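Local coordinates for beta-1,3-glucosyltransferase (Paecilomyces sp. J18, PDB 5JVV), which is a fungal glucosyltransferase probably built on the curved beta-sandwich (jelly-roll) fold of glycoside hydrolase family 16, at residues N138-S143 / F226-I232; I81-I87 / Y186-D192. Residues are numbered along the deposited sequence.

Contact 1 (N138-S143 / F226-I232); sequences NCEITS and FKGTCDI
Two loops can be tied together by a few hydrogen bonds and one covalent link. The loop after strand 130-134 and that after strand 224-226 form a disulfide-bridged pair with a single beta bridge. Segments 138-143 and 226-232 run antiparallel, pairing Cys139 with Cys230, Glu140 with Thr229 and, at the bridge, Ile141 with Gly228 (CA-CA 4.4 Å). Thr229 (chi1 p) donates through N to Glu140 O (2.9 Å) and accepts at its side-chain OG1 from Glu140 N (2.8 Å). Lys227 O accepts from Thr142 N (2.9 Å), while Lys227 NZ lies 2.9 Å from Ser143 OG. Between Lys227 and Thr229, Gly228 (phi/psi 171/-128) sets CA 3.2 Å from Glu140 O, where a CB would clash. The Ile141 side chain (p, t) packs with CG2 4.0 Å from Phe226 CD1 and 4.3 Å from Ile232 CD1. A water donates to Asn138 O and Thr229 O (2.9 Å each). The Cys139-Cys230 disulfide (SG-SG 2.0 Å, chi3 101°) fixes one end of this register covalently; hydrogen bonds set the rest.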
loop_
_atom_site.group_PDB
_atom_site.type_symbol
_atom_site.label_atom_id
_atom_site.label_comp_id
_atom_site.label_asym_id
_atom_site.label_seq_id
_atom_site.Cartn_x
_atom_site.Cartn_y
_atom_site.Cartn_z
ATOM N N ASN A 138 2.070 19.391 -13.743
ATOM C CA ASN A 138 2.577 18.628 -14.880
ATOM C C ASN A 138 3.912 17.986 -14.535
ATOM O O ASN A 138 4.902 18.679 -14.288
ATOM C CB ASN A 138 2.777 19.542 -16.094
ATOM C CG ASN A 138 1.529 20.325 -16.456
ATOM O OD1 ASN A 138 1.593 21.527 -16.720
ATOM N ND2 ASN A 138 0.384 19.650 -16.465
ATOM N N CYS A 139 3.931 16.655 -14.513
ATOM C CA CYS A 139 5.118 15.900 -14.133
ATOM C C CYS A 139 5.203 14.665 -15.006
ATOM O O CYS A 139 4.317 13.805 -14.943
ATOM C CB CYS A 139 5.007 15.441 -12.670
ATOM S SG CYS A 139 5.044 16.737 -11.420
ATOM N N GLU A 140 6.250 14.574 -15.812
ATOM C CA GLU A 140 6.539 13.371 -16.588
ATOM C C GLU A 140 7.769 12.703 -15.992
ATOM O O GLU A 140 8.818 13.340 -15.855
ATOM C CB GLU A 140 6.818 13.728 -18.057
ATOM C CG GLU A 140 7.178 12.522 -18.935
ATOM C CD GLU A 140 7.805 12.891 -20.279
ATOM O OE1 GLU A 140 8.294 11.967 -20.976
ATOM O OE2 GLU A 140 7.830 14.092 -20.646
ATOM N N ILE A 141 7.661 11.427 -15.629
ATOM C CA ILE A 141 8.827 10.707 -15.118
ATOM C C ILE A 141 9.656 10.183 -16.292
ATOM O O ILE A 141 9.110 9.678 -17.283
ATOM C CB ILE A 141 8.456 9.574 -14.128
ATOM C CG1 ILE A 141 7.449 8.590 -14.736
ATOM C CG2 ILE A 141 7.853 10.157 -12.859
ATOM C CD1 ILE A 141 7.233 7.358 -13.836
ATOM N N THR A 142 10.972 10.333 -16.199
ATOM C CA THR A 142 11.856 10.056 -17.330
ATOM C C THR A 142 13.107 9.274 -16.927
ATOM O O THR A 142 14.129 9.325 -17.620
ATOM C CB THR A 142 12.307 11.361 -18.022
ATOM O OG1 THR A 142 13.029 12.182 -17.089
ATOM C CG2 THR A 142 11.106 12.142 -18.554
ATOM N N SER A 143 13.025 8.552 -15.812
ATOM C CA SER A 143 14.188 7.846 -15.278
ATOM C C SER A 143 14.073 6.326 -15.404
ATOM O O SER A 143 14.587 5.591 -14.559
ATOM C CB SER A 143 14.431 8.248 -13.816
ATOM O OG SER A 143 14.837 9.608 -13.733
ATOM N N PHE A 226 10.890 8.059 -9.404
ATOM C CA PHE A 226 9.971 9.122 -9.803
ATOM C C PHE A 226 10.708 10.451 -9.858
ATOM O O PHE A 226 10.808 11.191 -8.872
ATOM C CB PHE A 226 8.732 9.162 -8.903
ATOM C CG PHE A 226 7.895 7.910 -8.980
ATOM C CD1 PHE A 226 6.807 7.836 -9.837
ATOM C CD2 PHE A 226 8.224 6.798 -8.212
ATOM C CE1 PHE A 226 6.035 6.676 -9.920
ATOM C CE2 PHE A 226 7.473 5.631 -8.282
ATOM C CZ PHE A 226 6.369 5.569 -9.144
ATOM N N LYS A 227 11.209 10.746 -11.049
ATOM C CA LYS A 227 12.120 11.856 -11.276
ATOM C C LYS A 227 11.938 12.228 -12.738
ATOM O O LYS A 227 11.782 11.346 -13.580
ATOM C CB LYS A 227 13.549 11.392 -10.997
ATOM C CG LYS A 227 14.640 12.398 -11.314
ATOM C CD LYS A 227 15.972 11.894 -10.744
ATOM C CE LYS A 227 17.125 12.156 -11.689
ATOM N NZ LYS A 227 17.006 11.337 -12.927
ATOM N N GLY A 228 11.916 13.519 -13.042
ATOM C CA GLY A 228 11.666 13.934 -14.411
ATOM C C GLY A 228 11.444 15.415 -14.608
ATOM O O GLY A 228 12.249 16.239 -14.182
ATOM N N THR A 229 10.339 15.755 -15.265
ATOM C CA THR A 229 10.151 17.101 -15.803
ATOM C C THR A 229 9.555 18.103 -14.826
ATOM O O THR A 229 9.260 19.236 -15.203
ATOM C CB THR A 229 9.277 17.083 -17.066
ATOM O OG1 THR A 229 7.948 16.656 -16.738
ATOM C CG2 THR A 229 9.866 16.153 -18.105
ATOM N N CYS A 230 9.349 17.674 -13.587
ATOM C CA CYS A 230 8.981 18.583 -12.514
ATOM C C CYS A 230 9.789 18.183 -11.298
ATOM O O CYS A 230 10.338 17.078 -11.248
ATOM C CB CYS A 230 7.492 18.477 -12.182
ATOM S SG CYS A 230 7.038 16.991 -11.233
ATOM N N ASP A 231 9.866 19.068 -10.313
ATOM C CA ASP A 231 10.438 18.665 -9.035
ATOM C C ASP A 231 9.376 17.846 -8.302
ATOM O O ASP A 231 8.511 18.392 -7.619
ATOM C CB ASP A 231 10.896 19.883 -8.223
ATOM C CG ASP A 231 12.230 20.447 -8.712
ATOM O OD1 ASP A 231 12.986 19.720 -9.394
ATOM O OD2 ASP A 231 12.527 21.620 -8.405
ATOM N N ILE A 232 9.448 16.527 -8.474
ATOM C CA ILE A 232 8.420 15.597 -8.005
ATOM C C ILE A 232 8.098 15.765 -6.514
ATOM O O ILE A 232 6.936 15.744 -6.101
ATOM C CB ILE A 232 8.868 14.133 -8.276
ATOM C CG1 ILE A 232 8.762 13.783 -9.766
ATOM C CG2 ILE A 232 8.060 13.140 -7.455
ATOM C CD1 ILE A 232 7.333 13.615 -10.279
HETATM O O HOH W 1 6.700 20.575 -15.447
#

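Contact 2 (I81-I87 / Y186-D192)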
loop_
_atom_site.group_PDB
_atom_site.type_symbol
_atom_site.label_atom_id
_atom_site.label_comp_id
_atom_site.label_asym_id
_atom_site.label_seq_id
_atom_site.Cartn_x
_atom_site.Cartn_y
_atom_site.Cartn_z
ATOM N N ILE A 81 4.911 12.999 7.515
ATOM C CA ILE A 81 6.277 12.947 7.023
ATOM C C ILE A 81 6.495 14.052 5.992
ATOM O O ILE A 81 5.604 14.366 5.203
ATOM C CB ILE A 81 6.589 11.575 6.394
ATOM C CG1 ILE A 81 5.551 11.235 5.324
ATOM C CG2 ILE A 81 6.616 10.484 7.469
ATOM C CD1 ILE A 81 6.067 10.315 4.234
ATOM N N ASP A 82 7.679 14.654 6.001
ATOM C CA ASP A 82 7.982 15.711 5.040
ATOM C C ASP A 82 9.413 15.570 4.563
ATOM O O ASP A 82 10.353 15.992 5.247
ATOM C CB ASP A 82 7.756 17.088 5.658
ATOM C CG ASP A 82 7.830 18.207 4.633
ATOM O OD1 ASP A 82 7.865 17.910 3.416
ATOM O OD2 ASP A 82 7.829 19.385 5.047
ATOM N N HIS A 83 9.563 14.985 3.375
ATOM C CA HIS A 83 10.861 14.562 2.843
ATOM C C HIS A 83 11.510 13.526 3.766
ATOM O O HIS A 83 10.901 13.090 4.745
ATOM C CB HIS A 83 11.793 15.755 2.606
ATOM C CG HIS A 83 11.313 16.701 1.543
ATOM N ND1 HIS A 83 10.015 17.159 1.477
ATOM C CD2 HIS A 83 11.973 17.285 0.515
ATOM C CE1 HIS A 83 9.891 17.977 0.443
ATOM N NE2 HIS A 83 11.062 18.070 -0.156
ATOM N N GLY A 84 12.727 13.109 3.439
ATOM C CA GLY A 84 13.456 12.161 4.268
ATOM C C GLY A 84 13.339 10.729 3.780
ATOM O O GLY A 84 13.096 10.483 2.594
ATOM N N LEU A 85 13.507 9.778 4.697
ATOM C CA LEU A 85 13.390 8.364 4.356
ATOM C C LEU A 85 12.272 7.710 5.138
ATOM O O LEU A 85 12.055 8.026 6.310
ATOM C CB LEU A 85 14.673 7.611 4.690
ATOM C CG LEU A 85 16.008 7.997 4.091
ATOM C CD1 LEU A 85 17.035 6.972 4.553
ATOM C CD2 LEU A 85 15.918 8.023 2.577
ATOM N N VAL A 86 11.574 6.783 4.493
ATOM C CA VAL A 86 10.611 5.927 5.169
ATOM C C VAL A 86 11.027 4.479 4.921
ATOM O O VAL A 86 11.241 4.080 3.779
ATOM C CB VAL A 86 9.193 6.155 4.642
ATOM C CG1 VAL A 86 8.221 5.155 5.269
ATOM C CG2 VAL A 86 8.749 7.581 4.921
ATOM N N ILE A 87 11.157 3.701 5.993
ATOM C CA ILE A 87 11.545 2.299 5.881
ATOM C C ILE A 87 10.481 1.440 6.534
ATOM O O ILE A 87 10.249 1.551 7.735
ATOM C CB ILE A 87 12.880 2.029 6.606
ATOM C CG1 ILE A 87 13.956 3.010 6.128
ATOM C CG2 ILE A 87 13.311 0.568 6.419
ATOM C CD1 ILE A 87 14.586 2.636 4.809
ATOM N N TYR A 186 10.189 -2.209 2.186
ATOM C CA TYR A 186 9.928 -1.144 1.229
ATOM C C TYR A 186 10.508 0.153 1.778
ATOM O O TYR A 186 10.272 0.508 2.942
ATOM C CB TYR A 186 8.429 -1.004 0.947
ATOM C CG TYR A 186 7.999 -1.802 -0.263
ATOM C CD1 TYR A 186 8.051 -1.240 -1.531
ATOM C CD2 TYR A 186 7.563 -3.119 -0.145
ATOM C CE1 TYR A 186 7.674 -1.948 -2.644
ATOM C CE2 TYR A 186 7.180 -3.844 -1.261
ATOM C CZ TYR A 186 7.243 -3.248 -2.512
ATOM O OH TYR A 186 6.881 -3.929 -3.655
ATOM N N ALA A 187 11.267 0.847 0.941
ATOM C CA ALA A 187 11.923 2.082 1.339
ATOM C C ALA A 187 11.558 3.206 0.386
ATOM O O ALA A 187 11.485 3.002 -0.827
ATOM C CB ALA A 187 13.437 1.900 1.368
ATOM N N MET A 188 11.340 4.394 0.940
ATOM C CA MET A 188 11.122 5.587 0.129
ATOM C C MET A 188 12.118 6.667 0.508
ATOM O O MET A 188 12.278 6.973 1.690
ATOM C CB MET A 188 9.707 6.130 0.337
ATOM C CG MET A 188 9.507 7.465 -0.375
ATOM S SD MET A 188 7.817 8.096 -0.359
ATOM C CE MET A 188 7.512 8.249 1.396
ATOM N N GLN A 189 12.786 7.239 -0.495
ATOM C CA GLN A 189 13.541 8.473 -0.307
ATOM C C GLN A 189 12.805 9.598 -1.024
ATOM O O GLN A 189 12.504 9.486 -2.212
ATOM C CB GLN A 189 14.948 8.360 -0.876
ATOM C CG GLN A 189 15.798 9.600 -0.613
ATOM C CD GLN A 189 17.137 9.562 -1.321
ATOM O OE1 GLN A 189 17.321 8.824 -2.288
ATOM N NE2 GLN A 189 18.080 10.366 -0.843
ATOM N N TRP A 190 12.522 10.675 -0.297
ATOM C CA TRP A 190 11.750 11.801 -0.837
ATOM C C TRP A 190 12.578 13.081 -0.710
ATOM O O TRP A 190 12.909 13.502 0.401
ATOM C CB TRP A 190 10.432 11.887 -0.054
ATOM C CG TRP A 190 9.548 13.106 -0.242
ATOM C CD1 TRP A 190 9.665 14.101 -1.175
ATOM C CD2 TRP A 190 8.394 13.427 0.546
ATOM N NE1 TRP A 190 8.649 15.021 -1.007
ATOM C CE2 TRP A 190 7.864 14.632 0.048
ATOM C CE3 TRP A 190 7.764 12.810 1.629
ATOM C CZ2 TRP A 190 6.734 15.233 0.598
ATOM C CZ3 TRP A 190 6.638 13.401 2.174
ATOM C CH2 TRP A 190 6.136 14.604 1.660
ATOM N N THR A 191 12.936 13.675 -1.850
ATOM C CA THR A 191 13.670 14.947 -1.882
ATOM C C THR A 191 12.882 15.919 -2.741
ATOM O O THR A 191 11.843 15.545 -3.267
ATOM C CB THR A 191 15.082 14.792 -2.482
ATOM O OG1 THR A 191 14.981 14.548 -3.893
ATOM C CG2 THR A 191 15.834 13.658 -1.819
ATOM N N ASP A 192 13.356 17.152 -2.893
ATOM C CA ASP A 192 12.642 18.109 -3.733
ATOM C C ASP A 192 12.512 17.563 -5.149
ATOM O O ASP A 192 11.472 17.716 -5.796
ATOM C CB ASP A 192 13.394 19.444 -3.804
ATOM C CG ASP A 192 13.098 20.364 -2.631
ATOM O OD1 ASP A 192 12.131 20.114 -1.885
ATOM O OD2 ASP A 192 13.838 21.362 -2.468
#
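An imidazole lying over an indole and held by two carboxylates closes one end of this antiparallel strand pair, part of one sheet of the probable jelly-roll sandwich. The His83 ring makes an offset stack with the five-membered ring of Trp190, centroids 4.1 Å apart and planes at 25°, and His83 CA sits over the same indole ring as a CH-pi contact. His83 ND1 donates to Asp82 OD1 (3.0 Å) and His83 NE2 to Asp192 OD1 (2.9 Å); two donating nitrogens are consistent with a protonated ring. The stack lies at the end of the beta pair, where the axes of the short segments 84-87 and 186-190 come within 4.7 Å, their directions 170° apart.

Gly84-Trp190 and Val86-Met188 are its hydrogen-bonded pairs, alternating with the non-hydrogen-bonded Leu85-Gln189 and Ile87-Ala187. Val86 N to Met188 O and Met188 N to Val86 O both measure 2.9 Å. Gly84, at phi 97° and psi -155°, adopts angles at which a CB would jam against the preceding carbonyl. On the face of Val86, Met188 and Trp190, Met188 CE touches both Val86 CG2 and Ile81 CD1 at 3.8 Å, and Met188 also reaches Ile117 of the other sheet. The opposite face carries Leu85, Ile87, Ala187 and Gln189, whose NE2 bonds Tyr3 OH. Trp190 NE1 is bonded to Gly233 O, while Trp190 CZ3 rests 3.8 Å from Ile81 CD1.

How the contacts relate
The two contacts illustrate how place in a fold sets chemistry. Contact 2 is buried, largely within a regular sheet whose paired strands repeat the same backbone bonds and send apolar groups between the sheets, but it ends in a polar, aromatic cluster. Contact 1, farther from the centre of the chain and only partly buried, joins mostly irregular loop segments and adds a disulfide and a bridging water. Strand 195-201 connects them: it pairs with both 184-190 and 224-226, and its Leu197 meets Met188 from contact 2 and Phe226 from contact 1. The contacts also touch directly, Asp231 CB lying 3.3 Å from Asp192 O, and their segments alternate along the chain.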